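Local coordinates for protein beta-galactosidase (Bacillus circulans, PDB 4MAD) that probably hydrolyses terminal non-reducing beta-D-galactose residues of beta-D-galactosides, as a glycoside hydrolase of family 35 with a catalytic (beta/alpha)8 barrel, at residues D22-D27 and N240-C245; F41-E46 and M286-T291; L371-T376 and S500-A505; A410-D415 and C438-V443. All blocks are in the same frame, centred on the assembly; numbering follows the deposited sequence.

Interaction 1: D22-D27 and N240-C245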
loop_
_atom_site.group_PDB
_atom_site.type_symbol
_atom_site.label_atom_id
_atom_site.label_comp_id
_atom_site.label_asym_id
_atom_site.label_seq_id
_atom_site.Cartn_x
_atom_site.Cartn_y
_atom_site.Cartn_z
ATOM N N ASP A 22 15.832 -30.413 -11.941
ATOM C CA ASP A 22 17.024 -30.065 -11.224
ATOM C C ASP A 22 16.984 -28.556 -11.344
ATOM O O ASP A 22 17.503 -27.835 -10.526
ATOM C CB ASP A 22 18.226 -30.552 -11.995
ATOM C CG ASP A 22 19.247 -31.124 -11.120
ATOM O OD1 ASP A 22 19.167 -32.320 -10.841
ATOM O OD2 ASP A 22 20.141 -30.378 -10.696
ATOM N N SER A 23 16.413 -28.126 -12.444
ATOM C CA SER A 23 16.432 -26.757 -12.827
ATOM C C SER A 23 15.113 -26.393 -13.478
ATOM O O SER A 23 14.410 -27.263 -13.855
ATOM C CB SER A 23 17.602 -26.568 -13.753
ATOM O OG SER A 23 17.166 -26.418 -15.040
ATOM N N PHE A 24 14.776 -25.113 -13.573
ATOM C CA PHE A 24 13.535 -24.723 -14.213
ATOM C C PHE A 24 13.618 -25.086 -15.678
ATOM O O PHE A 24 14.642 -25.000 -16.247
ATOM C CB PHE A 24 13.253 -23.225 -14.087
ATOM C CG PHE A 24 12.922 -22.777 -12.696
ATOM C CD1 PHE A 24 11.766 -23.130 -12.107
ATOM C CD2 PHE A 24 13.771 -22.011 -11.990
ATOM C CE1 PHE A 24 11.456 -22.735 -10.847
ATOM C CE2 PHE A 24 13.458 -21.630 -10.725
ATOM C CZ PHE A 24 12.285 -21.991 -10.180
ATOM N N LEU A 25 12.492 -25.459 -16.236
ATOM C CA LEU A 25 12.349 -25.708 -17.635
ATOM C C LEU A 25 11.148 -25.013 -18.172
ATOM O O LEU A 25 10.090 -25.109 -17.632
ATOM C CB LEU A 25 12.162 -27.194 -17.913
ATOM C CG LEU A 25 13.048 -28.124 -17.150
ATOM C CD1 LEU A 25 12.518 -29.491 -16.946
ATOM C CD2 LEU A 25 14.375 -28.114 -17.687
ATOM N N LEU A 26 11.375 -24.354 -19.289
ATOM C CA LEU A 26 10.350 -23.791 -20.116
ATOM C C LEU A 26 10.575 -24.016 -21.621
ATOM O O LEU A 26 11.611 -23.716 -22.139
ATOM C CB LEU A 26 10.297 -22.320 -19.869
ATOM C CG LEU A 26 9.183 -21.539 -20.480
ATOM C CD1 LEU A 26 7.910 -21.862 -19.909
ATOM C CD2 LEU A 26 9.395 -20.134 -20.354
ATOM N N ASP A 27 9.558 -24.450 -22.322
ATOM C CA ASP A 27 9.653 -24.499 -23.768
ATOM C C ASP A 27 10.858 -25.313 -24.213
ATOM O O ASP A 27 11.581 -24.903 -25.111
ATOM C CB ASP A 27 9.818 -23.103 -24.349
ATOM C CG ASP A 27 8.528 -22.341 -24.444
ATOM O OD1 ASP A 27 7.465 -22.963 -24.365
ATOM O OD2 ASP A 27 8.591 -21.114 -24.547
ATOM N N ASN A 240 16.478 -31.001 -3.634
ATOM C CA ASN A 240 16.833 -31.129 -5.044
ATOM C C ASN A 240 16.356 -30.079 -6.055
ATOM O O ASN A 240 16.959 -29.869 -7.059
ATOM C CB ASN A 240 16.417 -32.494 -5.536
ATOM C CG ASN A 240 17.016 -33.592 -4.732
ATOM O OD1 ASN A 240 18.159 -33.565 -4.433
ATOM N ND2 ASN A 240 16.217 -34.530 -4.342
ATOM N N ALA A 241 15.265 -29.423 -5.718
ATOM C CA ALA A 241 14.597 -28.498 -6.570
ATOM C C ALA A 241 15.404 -27.220 -6.768
ATOM O O ALA A 241 16.275 -26.950 -6.014
ATOM C CB ALA A 241 13.277 -28.211 -6.062
ATOM N N PRO A 242 15.100 -26.487 -7.824
ATOM C CA PRO A 242 15.889 -25.321 -8.181
ATOM C C PRO A 242 15.774 -24.294 -7.101
ATOM O O PRO A 242 14.795 -24.283 -6.429
ATOM C CB PRO A 242 15.214 -24.800 -9.436
ATOM C CG PRO A 242 14.141 -25.633 -9.703
ATOM C CD PRO A 242 14.184 -26.836 -8.904
ATOM N N LEU A 243 16.765 -23.450 -6.966
ATOM C CA LEU A 243 16.776 -22.447 -5.917
ATOM C C LEU A 243 16.253 -21.111 -6.415
ATOM O O LEU A 243 16.757 -20.621 -7.350
ATOM C CB LEU A 243 18.188 -22.248 -5.436
ATOM C CG LEU A 243 18.995 -23.439 -4.952
ATOM C CD1 LEU A 243 20.442 -23.068 -4.663
ATOM C CD2 LEU A 243 18.338 -24.000 -3.728
ATOM N N MET A 244 15.238 -20.544 -5.784
ATOM C CA MET A 244 14.770 -19.227 -6.159
ATOM C C MET A 244 14.565 -18.270 -4.975
ATOM O O MET A 244 13.955 -18.607 -4.045
ATOM C CB MET A 244 13.487 -19.284 -6.953
ATOM C CG MET A 244 13.141 -17.958 -7.510
ATOM S SD MET A 244 11.969 -18.122 -8.805
ATOM C CE MET A 244 11.914 -16.529 -9.426
ATOM N N CYS A 245 15.064 -17.061 -5.087
ATOM C CA CYS A 245 14.769 -16.014 -4.144
ATOM C C CYS A 245 13.584 -15.252 -4.676
ATOM O O CYS A 245 13.709 -14.513 -5.562
ATOM C CB CYS A 245 15.941 -15.073 -4.044
ATOM S SG CYS A 245 15.645 -13.685 -2.961
#

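Interaction 2: F41-E46 and M286-T291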
loop_
_atom_site.group_PDB
_atom_site.type_symbol
_atom_site.label_atom_id
_atom_site.label_comp_id
_atom_site.label_asym_id
_atom_site.label_seq_id
_atom_site.Cartn_x
_atom_site.Cartn_y
_atom_site.Cartn_z
ATOM N N PHE A 41 -0.829 -1.671 -9.226
ATOM C CA PHE A 41 -1.664 -0.779 -8.426
ATOM C C PHE A 41 -0.886 0.369 -7.874
ATOM O O PHE A 41 -1.423 1.202 -7.216
ATOM C CB PHE A 41 -2.420 -1.510 -7.353
ATOM C CG PHE A 41 -1.614 -2.514 -6.566
ATOM C CD1 PHE A 41 -0.976 -2.138 -5.419
ATOM C CD2 PHE A 41 -1.508 -3.824 -6.963
ATOM C CE1 PHE A 41 -0.335 -3.042 -4.691
ATOM C CE2 PHE A 41 -0.830 -4.699 -6.233
ATOM C CZ PHE A 41 -0.240 -4.303 -5.105
ATOM N N ARG A 42 0.387 0.377 -8.189
ATOM C CA ARG A 42 1.284 1.394 -7.696
ATOM C C ARG A 42 1.841 2.383 -8.750
ATOM O O ARG A 42 2.594 3.212 -8.423
ATOM C CB ARG A 42 2.383 0.756 -6.886
ATOM C CG ARG A 42 1.927 0.381 -5.509
ATOM C CD ARG A 42 2.940 -0.397 -4.711
ATOM N NE ARG A 42 2.791 -0.239 -3.286
ATOM C CZ ARG A 42 2.862 -1.206 -2.382
ATOM N NH1 ARG A 42 3.121 -2.429 -2.750
ATOM N NH2 ARG A 42 2.732 -0.911 -1.104
ATOM N N THR A 43 1.429 2.244 -10.008
ATOM C CA THR A 43 1.805 3.170 -11.058
ATOM C C THR A 43 0.576 3.477 -11.919
ATOM O O THR A 43 -0.170 2.633 -12.158
ATOM C CB THR A 43 2.954 2.591 -11.879
ATOM O OG1 THR A 43 4.106 2.513 -11.055
ATOM C CG2 THR A 43 3.205 3.419 -13.101
ATOM N N VAL A 44 0.399 4.697 -12.353
ATOM C CA VAL A 44 -0.779 4.989 -13.177
ATOM C C VAL A 44 -0.700 4.208 -14.488
ATOM O O VAL A 44 0.356 4.039 -15.003
ATOM C CB VAL A 44 -0.927 6.502 -13.523
ATOM C CG1 VAL A 44 -1.290 7.285 -12.299
ATOM C CG2 VAL A 44 0.332 7.022 -14.161
ATOM N N PRO A 45 -1.829 3.797 -15.050
ATOM C CA PRO A 45 -1.814 2.904 -16.203
ATOM C C PRO A 45 -1.130 3.452 -17.447
ATOM O O PRO A 45 -0.544 2.732 -18.193
ATOM C CB PRO A 45 -3.287 2.635 -16.475
ATOM C CG PRO A 45 -4.013 3.373 -15.555
ATOM C CD PRO A 45 -3.172 3.920 -14.511
ATOM N N GLU A 46 -1.154 4.751 -17.602
ATOM C CA GLU A 46 -0.563 5.404 -18.755
ATOM C C GLU A 46 0.923 5.072 -18.845
ATOM O O GLU A 46 1.476 5.066 -19.888
ATOM C CB GLU A 46 -0.778 6.899 -18.651
ATOM C CG GLU A 46 -2.199 7.265 -18.871
ATOM C CD GLU A 46 -3.073 7.194 -17.644
ATOM O OE1 GLU A 46 -2.580 7.022 -16.561
ATOM O OE2 GLU A 46 -4.262 7.391 -17.812
ATOM N N MET A 286 11.875 -4.146 -4.625
ATOM C CA MET A 286 11.026 -3.954 -5.789
ATOM C C MET A 286 11.876 -3.524 -6.993
ATOM O O MET A 286 12.821 -2.829 -6.831
ATOM C CB MET A 286 10.044 -2.842 -5.531
ATOM C CG MET A 286 9.038 -3.089 -4.509
ATOM S SD MET A 286 7.841 -4.256 -4.891
ATOM C CE MET A 286 7.059 -3.466 -6.228
ATOM N N ALA A 287 11.558 -3.995 -8.178
ATOM C CA ALA A 287 12.247 -3.485 -9.334
ATOM C C ALA A 287 11.829 -2.084 -9.676
ATOM O O ALA A 287 12.605 -1.254 -9.852
ATOM C CB ALA A 287 12.047 -4.357 -10.531
ATOM N N HIS A 288 10.534 -1.908 -9.804
ATOM C CA HIS A 288 9.876 -0.638 -9.751
ATOM C C HIS A 288 8.823 -0.616 -8.624
ATOM O O HIS A 288 7.957 -1.393 -8.606
ATOM C CB HIS A 288 9.204 -0.351 -11.077
ATOM C CG HIS A 288 8.459 0.939 -11.091
ATOM N ND1 HIS A 288 9.089 2.144 -10.943
ATOM C CD2 HIS A 288 7.137 1.206 -11.140
ATOM C CE1 HIS A 288 8.186 3.096 -10.939
ATOM N NE2 HIS A 288 7.003 2.555 -11.104
ATOM N N GLY A 289 8.995 0.300 -7.686
ATOM C CA GLY A 289 8.103 0.451 -6.572
ATOM C C GLY A 289 6.903 1.369 -6.663
ATOM O O GLY A 289 5.826 1.042 -6.342
ATOM N N GLY A 290 7.163 2.550 -7.180
ATOM C CA GLY A 290 6.105 3.496 -7.424
ATOM C C GLY A 290 5.559 4.129 -6.180
ATOM O O GLY A 290 6.339 4.488 -5.381
ATOM N N THR A 291 4.231 4.247 -6.067
ATOM C CA THR A 291 3.576 5.050 -5.071
ATOM C C THR A 291 2.370 4.391 -4.399
ATOM O O THR A 291 1.623 3.766 -5.070
ATOM C CB THR A 291 3.123 6.405 -5.694
ATOM O OG1 THR A 291 4.137 6.884 -6.596
ATOM C CG2 THR A 291 2.800 7.382 -4.599
HETATM O O HOH W 1 -1.023 3.141 -5.175
HETATM O O HOH W 2 3.741 5.695 -9.174
#

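Interaction 3: L371-T376 and S500-A505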
loop_
_atom_site.group_PDB
_atom_site.type_symbol
_atom_site.label_atom_id
_atom_site.label_comp_id
_atom_site.label_asym_id
_atom_site.label_seq_id
_atom_site.Cartn_x
_atom_site.Cartn_y
_atom_site.Cartn_z
ATOM N N LEU A 371 -19.324 19.380 7.040
ATOM C CA LEU A 371 -19.613 17.981 7.204
ATOM C C LEU A 371 -20.672 17.381 6.255
ATOM O O LEU A 371 -20.445 16.383 5.665
ATOM C CB LEU A 371 -19.919 17.681 8.670
ATOM C CG LEU A 371 -18.743 17.942 9.601
ATOM C CD1 LEU A 371 -19.096 17.855 11.020
ATOM C CD2 LEU A 371 -17.570 17.078 9.331
ATOM N N HIS A 372 -21.790 18.022 6.076
ATOM C CA HIS A 372 -22.786 17.493 5.188
ATOM C C HIS A 372 -22.468 17.651 3.706
ATOM O O HIS A 372 -23.164 17.186 2.855
ATOM C CB HIS A 372 -24.117 18.103 5.455
ATOM C CG HIS A 372 -24.842 17.487 6.593
ATOM N ND1 HIS A 372 -24.357 17.487 7.877
ATOM C CD2 HIS A 372 -26.052 16.904 6.648
ATOM C CE1 HIS A 372 -25.233 16.908 8.671
ATOM N NE2 HIS A 372 -26.281 16.579 7.955
ATOM N N ARG A 373 -21.491 18.471 3.441
ATOM C CA ARG A 373 -20.970 18.663 2.101
ATOM C C ARG A 373 -20.172 17.454 1.602
ATOM O O ARG A 373 -20.061 17.182 0.436
ATOM C CB ARG A 373 -20.163 19.942 1.982
ATOM C CG ARG A 373 -20.992 21.205 2.053
ATOM C CD ARG A 373 -20.165 22.492 2.104
ATOM N NE ARG A 373 -20.975 23.661 2.299
ATOM C CZ ARG A 373 -20.539 24.864 2.557
ATOM N NH1 ARG A 373 -19.279 25.096 2.686
ATOM N NH2 ARG A 373 -21.381 25.838 2.707
ATOM N N ILE A 374 -19.557 16.782 2.545
ATOM C CA ILE A 374 -18.750 15.643 2.201
ATOM C C ILE A 374 -19.023 14.380 3.036
ATOM O O ILE A 374 -18.222 13.523 3.068
ATOM C CB ILE A 374 -17.281 16.007 2.215
ATOM C CG1 ILE A 374 -16.938 16.648 3.537
ATOM C CG2 ILE A 374 -17.014 16.974 1.125
ATOM C CD1 ILE A 374 -15.526 16.774 3.792
ATOM N N SER A 375 -20.150 14.310 3.711
ATOM C CA SER A 375 -20.485 13.151 4.467
ATOM C C SER A 375 -21.978 13.067 4.690
ATOM O O SER A 375 -22.697 13.958 4.364
ATOM C CB SER A 375 -19.761 13.148 5.836
ATOM O OG SER A 375 -19.873 11.940 6.524
ATOM N N THR A 376 -22.406 11.955 5.249
ATOM C CA THR A 376 -23.775 11.722 5.637
ATOM C C THR A 376 -23.724 11.187 7.063
ATOM O O THR A 376 -23.055 10.274 7.313
ATOM C CB THR A 376 -24.417 10.733 4.709
ATOM O OG1 THR A 376 -24.247 11.185 3.385
ATOM C CG2 THR A 376 -25.862 10.617 4.987
ATOM N N SER A 500 -18.790 18.845 -3.691
ATOM C CA SER A 500 -19.780 19.685 -3.047
ATOM C C SER A 500 -19.235 20.727 -2.062
ATOM O O SER A 500 -19.928 21.558 -1.601
ATOM C CB SER A 500 -20.887 18.849 -2.414
ATOM O OG SER A 500 -21.577 18.113 -3.367
ATOM N N LEU A 501 -17.948 20.683 -1.819
ATOM C CA LEU A 501 -17.329 21.638 -0.978
ATOM C C LEU A 501 -17.511 23.014 -1.580
ATOM O O LEU A 501 -17.531 23.136 -2.760
ATOM C CB LEU A 501 -15.852 21.326 -0.903
ATOM C CG LEU A 501 -15.354 20.246 0.044
ATOM C CD1 LEU A 501 -13.910 20.088 -0.070
ATOM C CD2 LEU A 501 -15.741 20.479 1.444
ATOM N N GLU A 502 -17.641 24.010 -0.729
ATOM C CA GLU A 502 -17.627 25.414 -1.099
ATOM C C GLU A 502 -16.633 26.117 -0.205
ATOM O O GLU A 502 -16.385 25.678 0.873
ATOM C CB GLU A 502 -19.001 26.062 -0.964
ATOM C CG GLU A 502 -20.098 25.414 -1.775
ATOM C CD GLU A 502 -20.054 25.758 -3.271
ATOM O OE1 GLU A 502 -19.316 26.637 -3.614
ATOM O OE2 GLU A 502 -20.797 25.180 -4.069
ATOM N N PHE A 503 -16.113 27.229 -0.670
ATOM C CA PHE A 503 -14.990 27.883 -0.059
ATOM C C PHE A 503 -15.199 29.381 0.061
ATOM O O PHE A 503 -15.788 29.953 -0.774
ATOM C CB PHE A 503 -13.739 27.689 -0.931
ATOM C CG PHE A 503 -13.319 26.275 -1.127
ATOM C CD1 PHE A 503 -12.330 25.730 -0.379
ATOM C CD2 PHE A 503 -13.894 25.513 -2.072
ATOM C CE1 PHE A 503 -11.968 24.444 -0.552
ATOM C CE2 PHE A 503 -13.484 24.204 -2.256
ATOM C CZ PHE A 503 -12.534 23.691 -1.496
ATOM N N THR A 504 -14.598 29.995 1.065
ATOM C CA THR A 504 -14.442 31.452 1.202
ATOM C C THR A 504 -12.974 31.806 1.399
ATOM O O THR A 504 -12.168 30.969 1.552
ATOM C CB THR A 504 -15.034 32.093 2.460
ATOM O OG1 THR A 504 -15.829 31.202 3.176
ATOM C CG2 THR A 504 -15.751 33.330 2.109
ATOM N N ALA A 505 -12.688 33.102 1.431
ATOM C CA ALA A 505 -11.364 33.666 1.671
ATOM C C ALA A 505 -11.248 34.018 3.128
ATOM O O ALA A 505 -10.404 34.793 3.523
ATOM C CB ALA A 505 -11.188 34.912 0.933
HETATM O O HOH W 3 -18.627 16.542 -1.948
HETATM O O HOH W 4 -17.005 23.461 2.171
#

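Interaction 4: A410-D415 and C438-V443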
loop_
_atom_site.group_PDB
_atom_site.type_symbol
_atom_site.label_atom_id
_atom_site.label_comp_id
_atom_site.label_asym_id
_atom_site.label_seq_id
_atom_site.Cartn_x
_atom_site.Cartn_y
_atom_site.Cartn_z
ATOM N N ALA A 410 -10.278 13.632 32.864
ATOM C CA ALA A 410 -9.398 12.987 31.955
ATOM C C ALA A 410 -10.234 12.308 30.908
ATOM O O ALA A 410 -11.051 11.490 31.218
ATOM C CB ALA A 410 -8.585 12.000 32.631
ATOM N N LEU A 411 -10.007 12.690 29.673
ATOM C CA LEU A 411 -10.688 12.076 28.565
ATOM C C LEU A 411 -9.831 10.962 28.034
ATOM O O LEU A 411 -8.708 11.168 27.747
ATOM C CB LEU A 411 -10.883 13.063 27.449
ATOM C CG LEU A 411 -11.797 12.590 26.333
ATOM C CD1 LEU A 411 -12.740 13.644 26.028
ATOM C CD2 LEU A 411 -11.047 12.296 25.145
ATOM N N THR A 412 -10.365 9.779 27.932
ATOM C CA THR A 412 -9.617 8.687 27.361
ATOM C C THR A 412 -10.341 8.128 26.157
ATOM O O THR A 412 -11.511 7.902 26.208
ATOM C CB THR A 412 -9.389 7.561 28.382
ATOM O OG1 THR A 412 -8.683 8.082 29.502
ATOM C CG2 THR A 412 -8.614 6.420 27.760
ATOM N N VAL A 413 -9.591 7.942 25.096
ATOM C CA VAL A 413 -10.106 7.280 23.932
ATOM C C VAL A 413 -9.608 5.841 23.913
ATOM O O VAL A 413 -8.445 5.606 23.848
ATOM C CB VAL A 413 -9.676 7.941 22.635
ATOM C CG1 VAL A 413 -10.306 7.285 21.512
ATOM C CG2 VAL A 413 -10.016 9.366 22.612
ATOM N N GLN A 414 -10.552 4.930 23.956
ATOM C CA GLN A 414 -10.288 3.536 24.101
ATOM C C GLN A 414 -10.784 2.718 22.925
ATOM O O GLN A 414 -11.923 2.371 22.903
ATOM C CB GLN A 414 -11.009 3.034 25.370
ATOM C CG GLN A 414 -10.835 1.617 25.730
ATOM C CD GLN A 414 -11.488 1.271 27.077
ATOM O OE1 GLN A 414 -11.456 2.040 27.949
ATOM N NE2 GLN A 414 -12.026 0.114 27.198
ATOM N N ASP A 415 -9.903 2.331 22.023
ATOM C CA ASP A 415 -8.586 2.873 21.814
ATOM C C ASP A 415 -8.562 3.717 20.521
ATOM O O ASP A 415 -9.417 3.611 19.724
ATOM C CB ASP A 415 -7.591 1.750 21.608
ATOM C CG ASP A 415 -7.218 1.017 22.885
ATOM O OD1 ASP A 415 -7.216 1.595 23.944
ATOM O OD2 ASP A 415 -6.887 -0.149 22.820
ATOM N N CYS A 438 -0.599 8.139 25.186
ATOM C CA CYS A 438 -0.966 9.272 24.429
ATOM C C CYS A 438 -2.438 9.288 24.108
ATOM O O CYS A 438 -2.819 9.991 23.205
ATOM C CB CYS A 438 -0.113 9.326 23.176
ATOM S SG CYS A 438 1.446 10.115 23.478
ATOM N N SER A 439 -3.216 8.464 24.835
ATOM C CA SER A 439 -4.646 8.211 24.587
ATOM C C SER A 439 -5.565 8.945 25.518
ATOM O O SER A 439 -6.740 8.755 25.484
ATOM C CB SER A 439 -4.943 6.729 24.583
ATOM O OG SER A 439 -4.364 6.228 23.396
ATOM N N ARG A 440 -4.961 9.798 26.316
ATOM C CA ARG A 440 -5.606 10.577 27.339
ATOM C C ARG A 440 -5.342 12.076 27.145
ATOM O O ARG A 440 -4.252 12.452 26.864
ATOM C CB ARG A 440 -5.029 10.202 28.694
ATOM C CG ARG A 440 -6.020 9.891 29.699
ATOM C CD ARG A 440 -5.433 9.954 31.089
ATOM N NE ARG A 440 -4.271 9.120 31.147
ATOM C CZ ARG A 440 -3.393 9.080 32.127
ATOM N NH1 ARG A 440 -3.526 9.825 33.206
ATOM N NH2 ARG A 440 -2.377 8.272 32.015
ATOM N N LEU A 441 -6.354 12.902 27.345
ATOM C CA LEU A 441 -6.178 14.351 27.450
ATOM C C LEU A 441 -6.915 14.898 28.645
ATOM O O LEU A 441 -7.882 14.355 29.015
ATOM C CB LEU A 441 -6.800 15.046 26.270
ATOM C CG LEU A 441 -6.106 14.999 24.947
ATOM C CD1 LEU A 441 -6.922 15.631 23.921
ATOM C CD2 LEU A 441 -4.781 15.629 25.029
ATOM N N VAL A 442 -6.508 16.029 29.162
ATOM C CA VAL A 442 -7.275 16.681 30.211
ATOM C C VAL A 442 -8.206 17.714 29.610
ATOM O O VAL A 442 -7.806 18.557 28.908
ATOM C CB VAL A 442 -6.366 17.339 31.256
ATOM C CG1 VAL A 442 -7.116 18.097 32.241
ATOM C CG2 VAL A 442 -5.488 16.353 31.886
ATOM N N VAL A 443 -9.483 17.616 29.893
ATOM C CA VAL A 443 -10.433 18.608 29.457
ATOM C C VAL A 443 -11.092 19.274 30.634
ATOM O O VAL A 443 -11.094 18.731 31.690
ATOM C CB VAL A 443 -11.486 18.026 28.609
ATOM C CG1 VAL A 443 -10.870 17.429 27.396
ATOM C CG2 VAL A 443 -12.230 17.035 29.356
#

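Interaction 1: D22-D27 and N240-C245
A CH-pi contact carries most of this meeting between the short strand 24-26 and the chain that leads into barrel strand 244-249. Pro242 lies against one face of the Phe24 ring with its CG almost exactly over the centre, 4.0 Å from the ring centroid and only 5° off the ring normal. Beside it, Pro242 CB rests 3.8 Å from Phe24 CE2. The phenyl ring reaches this place because its CG stands anti to the carbonyl carbon of Phe24 (chi1 -69°).

A Met-aromatic contact follows at the ring tip. The Met244 side chain runs extended, its CG anti to the backbone N, and brings SD obliquely to 4.1 Å from Phe24 CZ. Plain van der Waals contact completes the interface: the Asp22 carbonyl lies against the proline, Asp22 O 3.8 Å from Pro242 CA.

No hydrogen bond joins the two segments. The Ser23 hydroxyl bonds within its own segment, OG donating to Phe24 O at 3.1 Å from above the carbonyl plane. Leu18, Ile31 and Leu33 also touch Phe24, while Met244 leans on Leu33 and on Thr220 of the neighbouring barrel strand. An alanine in place of Phe24 would lose both the proline and the sulfur contact and would probably loosen the small three-stranded sheet against the barrel end.

With Met244 at the N-terminal end of its strand, the contact packs the small three-stranded sheet against the N-terminal end of the barrel, and its chemistry implies cohesion by dispersion and shape rather than by directed polar bonds.

Interaction 2: F41-E46 and M286-T291
Hydrogen bonds dominate this buried contact, where a short 3-10 turn and the loop after it meet a glycine-rich loop. Thr291 N donates to Arg42 O at 3.0 Å, an almost straight bond (162° at the hydrogen) that lies in the carbonyl plane on a lone pair. The second direct bond joins Thr43 OG1 and His288 NE2, 2.9 Å apart, with the hydroxyl in the plane of the imidazole at its edge. His288 gets there with its CG anti to the backbone N (chi1 178°). An alanine at His288 would remove this bond to Thr43 and would probably leave the two loops less firmly aligned.

Two waters add bridges. One donates to both Phe41 O and Thr291 O; the other gives protons to Arg42 O, at 2.8 Å, and to Thr291 OG1, so Arg42 O is gripped by a backbone N-H and a water together. Thr291 OG1 is also hydrogen-bonded to Glu321 OE2.

Close packing fills the rest. The aliphatic part of Arg42 lies along the opposite backbone, CB 3.5 Å from Gly289 O and CG 3.4 Å from Thr291 O. Gly290, at positive phi, passes so near Arg42 O that a CB there would clash. Beyond the contact the guanidinium is held by Asn292 OD1 and Ala111 O, with Tyr313 in a cation-pi contact.

These loops follow the first and eighth strands, 34-38 and 281-284, at the C-terminal end of the closed barrel, the end that holds the active site in (beta/alpha)8 hydrolases; the Arg42 side chain is about 10 Å from that of Glu247, the predicted nucleophile.

Interaction 3: L371-T376 and S500-A505
Two connections between beta-sheets run side by side here: the short, weakly bonded helix 371-374, on the way from strand 357-366 to strand 378-380, and the irregular segment 500-505, on the return from strand 488-493 to strand 514-522. Both therefore pass between the six-stranded and the eight-stranded antiparallel sheets of the all-beta half of the enzyme.

Arg373 reaches across to segment 500-505. Its CG is anti to the carbonyl carbon (chi1 -70°), and the chain is extended from there to NE, lying alongside the opposite backbone. CB passes 3.9 Å from Ser500 O, and CG follows at 3.8 Å from Ser500 O, with CD continuing past the same carbonyl. The guanidinium then turns one face to Glu502, whose CB lies 3.8 Å from Arg373 NH1, toward the rim of the plane. The Glu502 carboxylate bends away at chi2 and stands nearly perpendicular to the guanidinium (87°), its charged atoms too distant for a salt bridge. A water at the edge of the guanidinium, in its plane, takes a proton from Arg373 NH1 at 2.8 Å and another from Glu502 N at 3.0 Å.

Apart from the arginine, Ile374 CG2 meets Leu501 CD2 at 3.7 Å, and Phe515 of strand 514-522 touches both residues. A 2-(2-methoxyethoxy)ethanol molecule, probably from the crystallisation liquor, is bound next to the helix in a pocket that includes His372, Ile374, Ser375 and Thr376. At the other end of the contact a second water donates to Arg373 O at 2.9 Å and accepts from Ser500 N, also at 2.9 Å.

Interaction 4: A410-D415 and C438-V443
Arg440 leaves its strand with chi1 at -130°, away from the staggered positions, runs on extended and then bends at chi3 (-54°). This path lays its chain beside Thr412, whose OG1 is anti to the carbonyl carbon, so that both side chains point the same way. Thr412 OG1 approaches Arg440 CG to a close 3.2 Å, and Arg440 CD passes on to 4.1 Å from Ala410 CB.

In the backbone beneath, segments 410-413 and 440-443 run antiparallel, their directions 148° apart. Leu411 and Leu441 form a hydrogen-bonded pair: Leu411 N donates to Leu441 O at 2.8 Å, nearly along the C=O axis, and Leu441 N returns a bond to Leu411 O at 3.0 Å. A third bond, Val413 N to Ser439 O at 3.0 Å, carries the pairing beyond the start of strand 440-443. The non-hydrogen-bonded pairs on either side, Ala410 with Val442 and Thr412 with Arg440, come closer together, and Arg440 CA makes a CA-H...O contact of 3.2 Å with Leu411 O.

The two faces differ in character. Ala410, Thr412, Arg440 and Val442 line one, with Arg440 and Val442 exposed to solvent. Leu411 and Leu441 point to the other, where Leu411 CB also meets Val443 CG1 loosely, at 4.4 Å. There Leu441 packs on Val429 and Val432 of strand 427-433, which belongs to a different sheet.

Strand 440-445 is an outermost strand of a small antiparallel sheet within this chain, and the face carrying Leu411 and Leu441, packed on a second sheet, is characteristic of a beta-sandwich, here in the first all-beta domain of the beta-galactosidase.

Interactions 1 and 2 both belong to the catalytic barrel domain, and their segments alternate along the chain. Their centres are about 28 Å apart: interaction 1 lies at the N-terminal ends of the barrel strands, interaction 2 at the C-terminal ends, where strands 34-38 and 281-284 close the ring. Interactions 3 and 4 come later in sequence, in the all-beta half, about 29 Å apart between centres. The segments of interaction 3 flank those of interaction 4 in sequence, so the domain pairing 410-415 with 438-443 is an insertion whose entry and exit chains meet at 371-376 and 500-505. Interactions 1 and 3, about 58 Å apart between centres, lie on opposite sides of the chain's centre.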